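Maltose/maltodextrin-binding protein (Thermus thermophilus, PDB 2GH9) binds maltotriose, and probably delivers such maltodextrins to a membrane transporter as a periplasmic solute-binding protein. Local coordinates at residues A[153-156]-A[157-160]; A[342-345]-A[346-350]. All blocks are in the same frame, centred on the assembly; numbering follows the deposited sequence.

Contact 1: A[153-156]-A[157-160]; sequences IGDP and YFNF. With GLC (alpha-D-glucopyranose), chain B; GLC (alpha-D-glucopyranose), chain C.
Asp-155 and Phe-158 meet where the chain enters helix 156-166, Asp-155 standing at the N-cap. With its CG anti to the backbone N (chi1 -166°), the carboxylate reaches over the first turn, and OD1 accepts a weak capping bond from Phe-158 N at 3.4 Å. The same OD1 takes a hydrogen bond from O6 of the chain C glucose at 2.7 Å, while OD2 takes one from O6 of the chain B glucose. A short, two-pronged acid suits this place because it can close a helix end and serve two hydroxymethyl groups together. Phe-158 lies beside it, its CD2 3.5 Å from Asp-155 CG, with ring and carboxylate planes 67° apart. Behind, Asn-159 ties the entering loop down: its ND2 donates to Ile-153 O at 2.8 Å, near the amide plane, and to Asp-155 O, which also accepts from Asn-159 N. Its OD1 is engaged by Tyr-151 OH. Against this dense polar knot Gly-154 is the loose side, partly exposed and taking almost no part in the contact. Tyr-157 turns to the sugar, C4 of the chain B glucose lying 3.8 Å above the centre of its ring and its CB lying 3.2 Å from O5 of the chain C glucose. Replacing this tyrosine by an alanine would probably leave C4 of the chain B glucose without its aromatic floor and open a gap beside C1 of the chain C glucose, even with the O6 bonds to Asp-155 kept. The whole is a helix N-cap built into the aromatic-lined sugar pocket of a periplasmic binding protein.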
loop_
_atom_site.group_PDB
_atom_site.type_symbol
_atom_site.label_atom_id
_atom_site.label_comp_id
_atom_site.label_asym_id
_atom_site.label_seq_id
_atom_site.Cartn_x
_atom_site.Cartn_y
_atom_site.Cartn_z
ATOM N N ILE A 153 -3.374 -7.404 11.608
ATOM C CA ILE A 153 -2.310 -7.395 12.602
ATOM C C ILE A 153 -1.046 -8.166 12.234
ATOM O O ILE A 153 0.052 -7.817 12.666
ATOM C CB ILE A 153 -2.898 -7.864 13.994
ATOM C CG1 ILE A 153 -1.886 -7.726 15.127
ATOM C CG2 ILE A 153 -3.443 -9.287 13.923
ATOM C CD1 ILE A 153 -2.558 -7.703 16.504
ATOM N N GLY A 154 -1.191 -9.226 11.446
ATOM C CA GLY A 154 -0.052 -10.007 11.044
ATOM C C GLY A 154 0.749 -9.432 9.899
ATOM O O GLY A 154 1.836 -9.890 9.647
ATOM N N ASP A 155 0.219 -8.414 9.218
ATOM C CA ASP A 155 0.844 -7.870 8.004
ATOM C C ASP A 155 2.002 -6.862 8.269
ATOM O O ASP A 155 1.818 -5.865 8.952
ATOM C CB ASP A 155 -0.265 -7.250 7.150
ATOM C CG ASP A 155 0.163 -6.956 5.717
ATOM O OD1 ASP A 155 1.114 -6.187 5.549
ATOM O OD2 ASP A 155 -0.485 -7.455 4.762
ATOM N N PRO A 156 3.192 -7.108 7.711
ATOM C CA PRO A 156 4.359 -6.224 7.975
ATOM C C PRO A 156 4.239 -4.765 7.450
ATOM O O PRO A 156 4.588 -3.794 8.158
ATOM C CB PRO A 156 5.527 -6.964 7.295
ATOM C CG PRO A 156 4.917 -7.897 6.343
ATOM C CD PRO A 156 3.527 -8.218 6.797
ATOM N N TYR A 157 3.739 -4.621 6.228
ATOM C CA TYR A 157 3.334 -3.296 5.687
ATOM C C TYR A 157 2.389 -2.499 6.615
ATOM O O TYR A 157 2.627 -1.332 6.898
ATOM C CB TYR A 157 2.671 -3.503 4.323
ATOM C CG TYR A 157 2.084 -2.271 3.667
ATOM C CD1 TYR A 157 2.845 -1.505 2.824
ATOM C CD2 TYR A 157 0.742 -1.921 3.864
ATOM C CE1 TYR A 157 2.324 -0.405 2.188
ATOM C CE2 TYR A 157 0.206 -0.818 3.261
ATOM C CZ TYR A 157 1.007 -0.053 2.398
ATOM O OH TYR A 157 0.521 1.065 1.755
ATOM N N PHE A 158 1.318 -3.121 7.095
ATOM C CA PHE A 158 0.355 -2.412 7.968
ATOM C C PHE A 158 0.988 -1.943 9.283
ATOM O O PHE A 158 0.651 -0.877 9.819
ATOM C CB PHE A 158 -0.847 -3.318 8.255
ATOM C CG PHE A 158 -1.876 -3.317 7.174
ATOM C CD1 PHE A 158 -3.064 -2.622 7.343
ATOM C CD2 PHE A 158 -1.668 -4.002 6.000
ATOM C CE1 PHE A 158 -4.012 -2.621 6.355
ATOM C CE2 PHE A 158 -2.614 -3.987 5.002
ATOM C CZ PHE A 158 -3.796 -3.315 5.191
ATOM N N ASN A 159 1.931 -2.742 9.778
ATOM C CA ASN A 159 2.637 -2.475 11.030
ATOM C C ASN A 159 3.869 -1.580 10.936
ATOM O O ASN A 159 4.386 -1.169 11.971
ATOM C CB ASN A 159 3.048 -3.800 11.682
ATOM C CG ASN A 159 1.897 -4.482 12.342
ATOM O OD1 ASN A 159 1.339 -3.956 13.297
ATOM N ND2 ASN A 159 1.499 -5.626 11.818
ATOM N N PHE A 160 4.349 -1.277 9.724
ATOM C CA PHE A 160 5.548 -0.463 9.597
ATOM C C PHE A 160 5.483 0.829 10.417
ATOM O O PHE A 160 6.470 1.211 11.032
ATOM C CB PHE A 160 5.927 -0.143 8.148
ATOM C CG PHE A 160 7.049 0.853 8.057
ATOM C CD1 PHE A 160 8.336 0.493 8.443
ATOM C CD2 PHE A 160 6.813 2.166 7.668
ATOM C CE1 PHE A 160 9.366 1.407 8.393
ATOM C CE2 PHE A 160 7.848 3.089 7.642
ATOM C CZ PHE A 160 9.126 2.703 8.007
HETATM C C1 GLC B . -2.379 -2.777 0.027
HETATM C C2 GLC B . -1.304 -1.893 -0.577
HETATM C C3 GLC B . -0.056 -2.747 -0.895
HETATM C C4 GLC B . 0.418 -3.573 0.290
HETATM C C5 GLC B . -0.749 -4.356 0.887
HETATM C C6 GLC B . -0.327 -5.065 2.180
HETATM O O2 GLC B . -1.785 -1.306 -1.790
HETATM O O3 GLC B . 0.988 -1.924 -1.367
HETATM O O4 GLC B . 1.463 -4.474 -0.127
HETATM O O5 GLC B . -1.862 -3.477 1.166
HETATM O O6 GLC B . -1.106 -6.238 2.430
HETATM C C1 GLC C . 2.732 -4.172 0.442
HETATM C C2 GLC C . 3.738 -4.337 -0.682
HETATM C C3 GLC C . 3.822 -5.794 -1.108
HETATM C C4 GLC C . 4.104 -6.658 0.115
HETATM C C5 GLC C . 3.085 -6.429 1.241
HETATM C C6 GLC C . 3.418 -7.188 2.534
HETATM O O2 GLC C . 3.373 -3.513 -1.805
HETATM O O3 GLC C . 4.854 -5.958 -2.075
HETATM O O4 GLC C . 4.097 -8.022 -0.306
HETATM O O5 GLC C . 3.034 -5.035 1.558
HETATM O O6 GLC C . 2.231 -7.304 3.328
#

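Contact 2: A[342-345]-A[346-350]. With GLC (alpha-D-glucopyranose), chain C.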
loop_
_atom_site.group_PDB
_atom_site.type_symbol
_atom_site.label_atom_id
_atom_site.label_comp_id
_atom_site.label_asym_id
_atom_site.label_seq_id
_atom_site.Cartn_x
_atom_site.Cartn_y
_atom_site.Cartn_z
ATOM N N GLY A 342 11.752 -7.432 -1.814
ATOM C CA GLY A 342 10.993 -8.682 -1.973
ATOM C C GLY A 342 11.367 -9.786 -0.980
ATOM O O GLY A 342 10.526 -10.614 -0.602
ATOM N N LYS A 343 12.634 -9.786 -0.566
ATOM C CA LYS A 343 13.153 -10.726 0.441
ATOM C C LYS A 343 12.719 -10.403 1.879
ATOM O O LYS A 343 12.662 -11.301 2.720
ATOM C CB LYS A 343 14.693 -10.777 0.388
ATOM C CG LYS A 343 15.281 -11.651 -0.726
ATOM C CD LYS A 343 15.696 -10.836 -1.946
ATOM C CE LYS A 343 16.735 -11.579 -2.815
ATOM N NZ LYS A 343 17.106 -10.757 -4.024
ATOM N N VAL A 344 12.412 -9.140 2.169
ATOM C CA VAL A 344 12.155 -8.702 3.561
ATOM C C VAL A 344 10.755 -9.053 4.076
ATOM O O VAL A 344 10.607 -9.485 5.211
ATOM C CB VAL A 344 12.434 -7.201 3.729
ATOM C CG1 VAL A 344 12.052 -6.721 5.153
ATOM C CG2 VAL A 344 13.918 -6.912 3.455
ATOM N N TRP A 345 9.739 -8.898 3.231
ATOM C CA TRP A 345 8.344 -9.010 3.662
ATOM C C TRP A 345 8.009 -10.348 4.330
ATOM O O TRP A 345 7.264 -10.396 5.317
ATOM C CB TRP A 345 7.400 -8.812 2.467
ATOM C CG TRP A 345 7.481 -7.489 1.746
ATOM C CD1 TRP A 345 7.785 -7.296 0.430
ATOM C CD2 TRP A 345 7.175 -6.181 2.276
ATOM N NE1 TRP A 345 7.718 -5.975 0.115
ATOM C CE2 TRP A 345 7.344 -5.260 1.221
ATOM C CE3 TRP A 345 6.783 -5.706 3.532
ATOM C CZ2 TRP A 345 7.134 -3.888 1.381
ATOM C CZ3 TRP A 345 6.592 -4.352 3.695
ATOM C CH2 TRP A 345 6.764 -3.452 2.617
ATOM N N GLY A 346 8.511 -11.439 3.766
ATOM C CA GLY A 346 8.189 -12.773 4.285
ATOM C C GLY A 346 8.642 -12.982 5.728
ATOM O O GLY A 346 7.802 -13.199 6.607
ATOM N N PRO A 347 9.966 -12.927 5.979
ATOM C CA PRO A 347 10.478 -13.063 7.353
ATOM C C PRO A 347 9.977 -11.973 8.307
ATOM O O PRO A 347 9.803 -12.240 9.502
ATOM C CB PRO A 347 11.993 -12.953 7.176
ATOM C CG PRO A 347 12.242 -13.325 5.734
ATOM C CD PRO A 347 11.058 -12.771 5.006
ATOM N N TRP A 348 9.749 -10.761 7.782
ATOM C CA TRP A 348 9.228 -9.653 8.595
ATOM C C TRP A 348 7.843 -9.969 9.110
ATOM O O TRP A 348 7.572 -9.799 10.299
ATOM C CB TRP A 348 9.227 -8.348 7.785
ATOM C CG TRP A 348 8.907 -7.083 8.536
ATOM C CD1 TRP A 348 8.697 -6.925 9.884
ATOM C CD2 TRP A 348 8.807 -5.779 7.966
ATOM N NE1 TRP A 348 8.470 -5.602 10.180
ATOM C CE2 TRP A 348 8.543 -4.874 9.024
ATOM C CE3 TRP A 348 8.924 -5.281 6.664
ATOM C CZ2 TRP A 348 8.372 -3.518 8.810
ATOM C CZ3 TRP A 348 8.772 -3.940 6.461
ATOM C CH2 TRP A 348 8.490 -3.068 7.520
ATOM N N GLY A 349 6.979 -10.432 8.213
ATOM C CA GLY A 349 5.625 -10.837 8.542
ATOM C C GLY A 349 5.565 -12.137 9.336
ATOM O O GLY A 349 4.664 -12.335 10.155
ATOM N N ASN A 350 6.521 -13.025 9.084
ATOM C CA ASN A 350 6.646 -14.247 9.876
ATOM C C ASN A 350 6.977 -13.899 11.329
ATOM O O ASN A 350 6.427 -14.485 12.250
ATOM C CB ASN A 350 7.695 -15.187 9.262
ATOM C CG ASN A 350 7.224 -15.830 7.941
ATOM O OD1 ASN A 350 6.037 -15.777 7.578
ATOM N ND2 ASN A 350 8.169 -16.454 7.223
HETATM C C1 GLC C . 2.732 -4.172 0.442
HETATM C C2 GLC C . 3.738 -4.337 -0.682
HETATM C C3 GLC C . 3.822 -5.794 -1.108
HETATM C C4 GLC C . 4.104 -6.658 0.115
HETATM C C5 GLC C . 3.085 -6.429 1.241
HETATM C C6 GLC C . 3.418 -7.188 2.534
HETATM O O2 GLC C . 3.373 -3.513 -1.805
HETATM O O3 GLC C . 4.854 -5.958 -2.075
HETATM O O4 GLC C . 4.097 -8.022 -0.306
HETATM O O5 GLC C . 3.034 -5.035 1.558
HETATM O O6 GLC C . 2.231 -7.304 3.328
HETATM O O HOH W 1 9.597 -12.362 1.123
#
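Trp-345 and Trp-348 extend in the same direction from helix 341-357. Their six-membered planes differ by 7°, yet the displacement is so large that contact is left to the rims, CZ3 of Trp-345 lying 3.5 Å from CZ3 of Trp-348. Trp-345 can be followed outward. Its CB sits at the backbone, close to Gly-346 N; CG is turned anti to the carbonyl carbon (chi1 -60°), which sends the indole toward the sugar. CG, CD1, CD2 and CE2 then all lie near C4 of the chain C glucose, which stands 3.6 Å above the ring plane, offset toward the rim. On one flank, NE1 passes 3.6 Å from the sugar's O3 and makes a weak hydrogen bond to Asp-65. CZ2 lies near the sugar's C2 and CH2, more distantly, near O5. On the other flank, CE3 lies between C6 of the glucose and Trp-348 CE3, and CZ3 completes the contact with Trp-348. That second indole also rests on Val-344, whose branching suits the place: CG1, anti to the backbone N, offers a methyl group 3.8 Å from Trp-348 CE3. The backbone beneath is kinked. Pro-347 has no N-H to give, and its CD comes 3.2 Å from Lys-343 O, while Gly-346 N donates instead to a water that donates to Gly-342 O. Regular bonding resumes with Trp-348 N to Val-344 O and Gly-349 N to Trp-345 O. Chemically, the pairing of indole and glucose is consistent with a CH-pi contact from C4 and with recognition partly by shape, leaving much of the hydroxyl bonding to other residues.

In the fold
Contact 1 comes first along the chain, at the start of helix 156-166, and contact 2 follows far later, near the start of helix 341-357; their centres lie about 10 Å apart. The two helices touch directly: Pro-156 CB packs 3.6 Å from Trp-348 CD2, and Phe-160 reaches the same indole. Sequence-distant helices are thus joined into one wall, and both contacts touch the chain C glucose. The wall probably belongs to one lobe of the two-lobed binding-protein fold, with Asp-65 and Trp-66, which also bond to the sugar, contributed by the other. Closing around maltotriose would then bring both sets together.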